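Local structure of beta-gamma-crystallin (Geodia cydonium, 4IAU) at residues D17-F29 and L69-T81. The protein is of unknown function, but binds calcium and belongs to the beta/gamma-crystallin family, built from Greek key strand motifs. Numbering follows the deposited sequence. Where two conformers were deposited one is given.
Sequences DFTSEQTNITTDF and LPFTPRSFRPVKT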
# COMPACT_ATOMS: atom_id res chain seq x y z
N ASP A 17 -9.58 3.41 17.54
CA ASP A 17 -9.78 3.69 16.13
C ASP A 17 -8.61 4.56 15.62
O ASP A 17 -8.08 5.38 16.33
CB ASP A 17 -11.07 4.44 15.90
CG ASP A 17 -12.33 3.67 16.30
OD1 ASP A 17 -12.26 2.46 16.46
OD2 ASP A 17 -13.39 4.37 16.47
N PHE A 18 -8.25 4.33 14.35
CA PHE A 18 -7.19 5.05 13.69
C PHE A 18 -7.69 5.57 12.35
O PHE A 18 -8.46 4.91 11.65
CB PHE A 18 -6.01 4.11 13.43
CG PHE A 18 -5.42 3.57 14.71
CD1 PHE A 18 -5.96 2.41 15.29
CD2 PHE A 18 -4.36 4.20 15.34
CE1 PHE A 18 -5.46 1.91 16.48
CE2 PHE A 18 -3.85 3.69 16.53
CZ PHE A 18 -4.41 2.57 17.10
N THR A 19 -7.19 6.76 11.97
CA THR A 19 -7.57 7.41 10.73
C THR A 19 -6.34 7.83 9.93
O THR A 19 -6.49 8.47 8.90
CB THR A 19 -8.42 8.66 10.98
OG1 THR A 19 -7.70 9.57 11.80
CG2 THR A 19 -9.70 8.26 11.73
N SER A 20 -5.14 7.48 10.37
CA SER A 20 -3.93 7.87 9.70
C SER A 20 -2.87 6.82 9.87
O SER A 20 -2.99 5.92 10.72
CB SER A 20 -3.45 9.23 10.21
OG SER A 20 -3.03 9.08 11.54
N GLU A 21 -1.79 6.93 9.12
CA GLU A 21 -0.72 5.94 9.14
C GLU A 21 -0.03 5.88 10.50
O GLU A 21 0.18 6.89 11.15
CB GLU A 21 0.31 6.21 8.03
CG GLU A 21 1.22 7.40 8.25
CD GLU A 21 2.25 7.54 7.16
OE1 GLU A 21 3.17 6.68 7.14
OE2 GLU A 21 2.12 8.40 6.29
N GLN A 22 0.37 4.66 10.88
CA GLN A 22 1.07 4.39 12.10
C GLN A 22 2.35 3.62 11.81
O GLN A 22 2.30 2.41 11.53
CB GLN A 22 0.16 3.59 13.07
CG GLN A 22 -1.16 4.30 13.33
CD GLN A 22 -1.06 5.65 13.99
OE1 GLN A 22 -0.29 5.88 14.92
NE2 GLN A 22 -1.88 6.60 13.53
N THR A 23 3.49 4.30 11.83
CA THR A 23 4.76 3.70 11.54
C THR A 23 5.26 2.79 12.64
O THR A 23 6.10 1.91 12.41
CB THR A 23 5.87 4.82 11.35
OG1 THR A 23 5.82 5.68 12.52
CG2 THR A 23 5.60 5.69 10.18
N ASN A 24 4.79 3.05 13.86
CA ASN A 24 5.07 2.23 15.05
C ASN A 24 3.76 2.20 15.85
O ASN A 24 2.94 3.10 15.70
CB ASN A 24 6.16 2.82 15.92
CG ASN A 24 7.47 3.00 15.28
OD1 ASN A 24 8.27 2.06 15.14
ND2 ASN A 24 7.74 4.23 14.89
N ILE A 25 3.61 1.19 16.68
CA ILE A 25 2.42 1.09 17.52
C ILE A 25 2.89 0.39 18.79
O ILE A 25 3.43 -0.71 18.73
CB ILE A 25 1.25 0.42 16.75
CG1 ILE A 25 -0.00 0.42 17.61
CG2 ILE A 25 1.54 -0.96 16.24
CD1 ILE A 25 -0.57 1.79 17.81
N THR A 26 2.65 0.98 19.95
CA THR A 26 3.11 0.33 21.21
C THR A 26 2.21 -0.82 21.61
O THR A 26 2.65 -1.89 22.04
CB THR A 26 3.25 1.38 22.32
OG1 THR A 26 4.35 2.24 22.01
CG2 THR A 26 3.62 0.67 23.60
N THR A 27 0.91 -0.65 21.43
CA THR A 27 -0.08 -1.61 21.80
C THR A 27 -0.06 -2.80 20.85
O THR A 27 0.11 -2.62 19.65
CB THR A 27 -1.48 -0.97 21.75
OG1 THR A 27 -1.58 0.03 22.77
CG2 THR A 27 -2.59 -1.97 22.08
N ASP A 28 -0.23 -4.00 21.38
CA ASP A 28 -0.38 -5.22 20.60
C ASP A 28 -1.86 -5.43 20.32
O ASP A 28 -2.66 -5.65 21.25
CB ASP A 28 0.17 -6.42 21.32
CG ASP A 28 1.67 -6.47 21.47
OD1 ASP A 28 2.37 -5.70 20.82
OD2 ASP A 28 2.14 -7.33 22.23
N PHE A 29 -2.26 -5.37 19.05
CA PHE A 29 -3.62 -5.61 18.64
C PHE A 29 -3.81 -7.00 18.07
O PHE A 29 -2.88 -7.54 17.42
CB PHE A 29 -4.06 -4.54 17.65
CG PHE A 29 -4.18 -3.13 18.24
CD1 PHE A 29 -5.21 -2.84 19.12
CD2 PHE A 29 -3.30 -2.11 17.91
CE1 PHE A 29 -5.36 -1.58 19.65
CE2 PHE A 29 -3.48 -0.87 18.40
CZ PHE A 29 -4.50 -0.57 19.28
N LEU A 69 -6.66 -10.73 13.31
CA LEU A 69 -5.49 -10.46 12.48
C LEU A 69 -4.60 -11.68 12.42
O LEU A 69 -4.59 -12.50 13.34
CB LEU A 69 -4.71 -9.31 13.12
CG LEU A 69 -5.33 -7.94 13.00
CD1 LEU A 69 -4.82 -7.01 14.09
CD2 LEU A 69 -5.03 -7.40 11.61
N PRO A 70 -3.83 -11.85 11.34
CA PRO A 70 -2.97 -13.03 11.19
C PRO A 70 -1.67 -12.96 12.02
O PRO A 70 -0.99 -13.96 12.15
CB PRO A 70 -2.67 -13.09 9.73
CG PRO A 70 -2.88 -11.72 9.24
CD PRO A 70 -3.90 -11.02 10.10
N PHE A 71 -1.30 -11.79 12.49
CA PHE A 71 -0.11 -11.52 13.26
C PHE A 71 -0.36 -10.23 14.02
O PHE A 71 -1.27 -9.48 13.71
CB PHE A 71 1.17 -11.40 12.37
CG PHE A 71 0.99 -10.38 11.25
CD1 PHE A 71 1.20 -9.02 11.48
CD2 PHE A 71 0.58 -10.77 9.98
CE1 PHE A 71 0.94 -8.10 10.52
CE2 PHE A 71 0.37 -9.80 9.00
CZ PHE A 71 0.54 -8.49 9.26
N THR A 72 0.51 -9.96 14.99
CA THR A 72 0.42 -8.71 15.74
C THR A 72 1.06 -7.60 14.90
O THR A 72 2.24 -7.69 14.60
CB THR A 72 1.22 -8.82 17.04
OG1 THR A 72 0.71 -9.95 17.75
CG2 THR A 72 1.06 -7.57 17.88
N PRO A 73 0.31 -6.58 14.49
CA PRO A 73 0.93 -5.56 13.65
C PRO A 73 1.96 -4.74 14.42
O PRO A 73 1.75 -4.39 15.58
CB PRO A 73 -0.22 -4.72 13.18
CG PRO A 73 -1.47 -5.40 13.54
CD PRO A 73 -1.13 -6.39 14.64
N ARG A 74 3.02 -4.35 13.73
CA ARG A 74 3.95 -3.33 14.24
C ARG A 74 3.87 -2.04 13.45
O ARG A 74 4.49 -1.05 13.87
CB ARG A 74 5.38 -3.87 14.33
CG ARG A 74 5.60 -4.90 15.43
CD ARG A 74 5.94 -4.26 16.77
NE ARG A 74 4.85 -3.61 17.45
CZ ARG A 74 4.03 -4.20 18.29
NH1 ARG A 74 4.06 -5.48 18.49
NH2 ARG A 74 3.12 -3.47 18.95
N SER A 75 3.11 -1.99 12.37
CA SER A 75 2.82 -0.77 11.65
C SER A 75 1.63 -1.05 10.75
O SER A 75 1.32 -2.20 10.43
CB SER A 75 4.02 -0.24 10.85
OG SER A 75 4.48 -1.17 9.88
N PHE A 76 0.96 0.03 10.30
CA PHE A 76 -0.19 -0.12 9.41
C PHE A 76 -0.51 1.24 8.86
O PHE A 76 -0.20 2.28 9.45
CB PHE A 76 -1.39 -0.77 10.14
CG PHE A 76 -1.84 -0.09 11.41
CD1 PHE A 76 -1.26 -0.43 12.61
CD2 PHE A 76 -2.83 0.88 11.41
CE1 PHE A 76 -1.70 0.18 13.79
CE2 PHE A 76 -3.24 1.46 12.58
CZ PHE A 76 -2.68 1.12 13.78
N ARG A 77 -1.17 1.25 7.68
CA ARG A 77 -1.44 2.52 7.02
C ARG A 77 -2.58 2.37 6.04
O ARG A 77 -2.81 1.29 5.48
CB ARG A 77 -0.19 3.07 6.30
CG ARG A 77 0.39 2.09 5.28
CD ARG A 77 1.61 2.71 4.61
NE ARG A 77 2.34 1.71 3.85
CZ ARG A 77 3.56 1.92 3.34
NH1 ARG A 77 4.12 3.13 3.44
NH2 ARG A 77 4.21 0.96 2.73
N PRO A 78 -3.29 3.46 5.77
CA PRO A 78 -4.33 3.45 4.76
C PRO A 78 -3.71 3.55 3.37
O PRO A 78 -2.61 4.03 3.16
CB PRO A 78 -5.16 4.70 5.10
CG PRO A 78 -4.12 5.67 5.67
CD PRO A 78 -3.18 4.80 6.43
N VAL A 79 -4.51 3.12 2.38
CA VAL A 79 -4.17 3.30 1.00
C VAL A 79 -4.89 4.56 0.54
O VAL A 79 -6.09 4.56 0.26
CB VAL A 79 -4.54 2.08 0.14
CG1 VAL A 79 -4.12 2.29 -1.31
CG2 VAL A 79 -3.91 0.79 0.71
N LYS A 80 -4.20 5.69 0.51
CA LYS A 80 -4.88 6.97 0.43
C LYS A 80 -5.37 7.30 -0.99
O LYS A 80 -6.16 8.23 -1.16
CB LYS A 80 -4.00 8.13 0.96
CG LYS A 80 -3.65 7.94 2.43
CD LYS A 80 -3.10 9.23 3.04
CE LYS A 80 -1.80 9.66 2.40
NZ LYS A 80 -0.74 8.62 2.28
N THR A 81 -5.00 6.50 -1.97
CA THR A 81 -5.54 6.63 -3.31
C THR A 81 -6.69 5.69 -3.57
O THR A 81 -7.13 5.62 -4.74
CB THR A 81 -4.43 6.50 -4.38
OG1 THR A 81 -3.99 5.19 -4.31
CG2 THR A 81 -3.38 7.57 -4.22
O HOH W 1 3.54 5.75 4.56
O HOH W 2 -0.34 8.41 5.07
O HOH W 3 5.52 -0.95 16.38
O HOH W 4 -0.42 -4.06 17.31
O HOH W 5 -1.93 -10.06 18.04
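Gln-22 and Phe-76 form a single antiparallel hydrogen-bonded pair, Gln-22 N to Phe-76 O at 2.8 Å and Phe-76 N to Gln-22 O at 3.0 Å, tying the loop after strand 15-18 to edge strand 75-78. Phe-76 has CG between its backbone N and carbonyl carbon (chi1 55°), which lifts the ring into the space between the two sheets. There its edge meets the face of Phe-18 in a T-shaped stack, Phe-76 CZ over the centre of the Phe-18 ring, planes at 84°, with Leu-8 of strand 5-9 touching both side chains. Gln-22 CB lies over one face of Phe-76, 3.9 Å from the ring centroid, a CH-pi contact; the chain then bends back and NE2 bonds Ser-20 O. Further along, Arg-74 folds at chi2 and chi3 to lay its guanidinium against the 25-28 turn. Arg-74 NH2 donates to Ile-25 O at 2.8 Å, while Arg-74 NH1 meets Asp-28 OD1 at 2.9 Å in an end-on salt bridge where NH1 and NH2 share that one oxygen, all near the guanidinium plane. A methionine in its place would probably leave Asp-28 without this charged partner and Ile-25 O without its guanidinium donor. Water 3 joins Arg-74 NE and O to Ile-25 N. The phenylalanine pair thus joins loop to strand from the buried side, while charge and water fasten the loop outside.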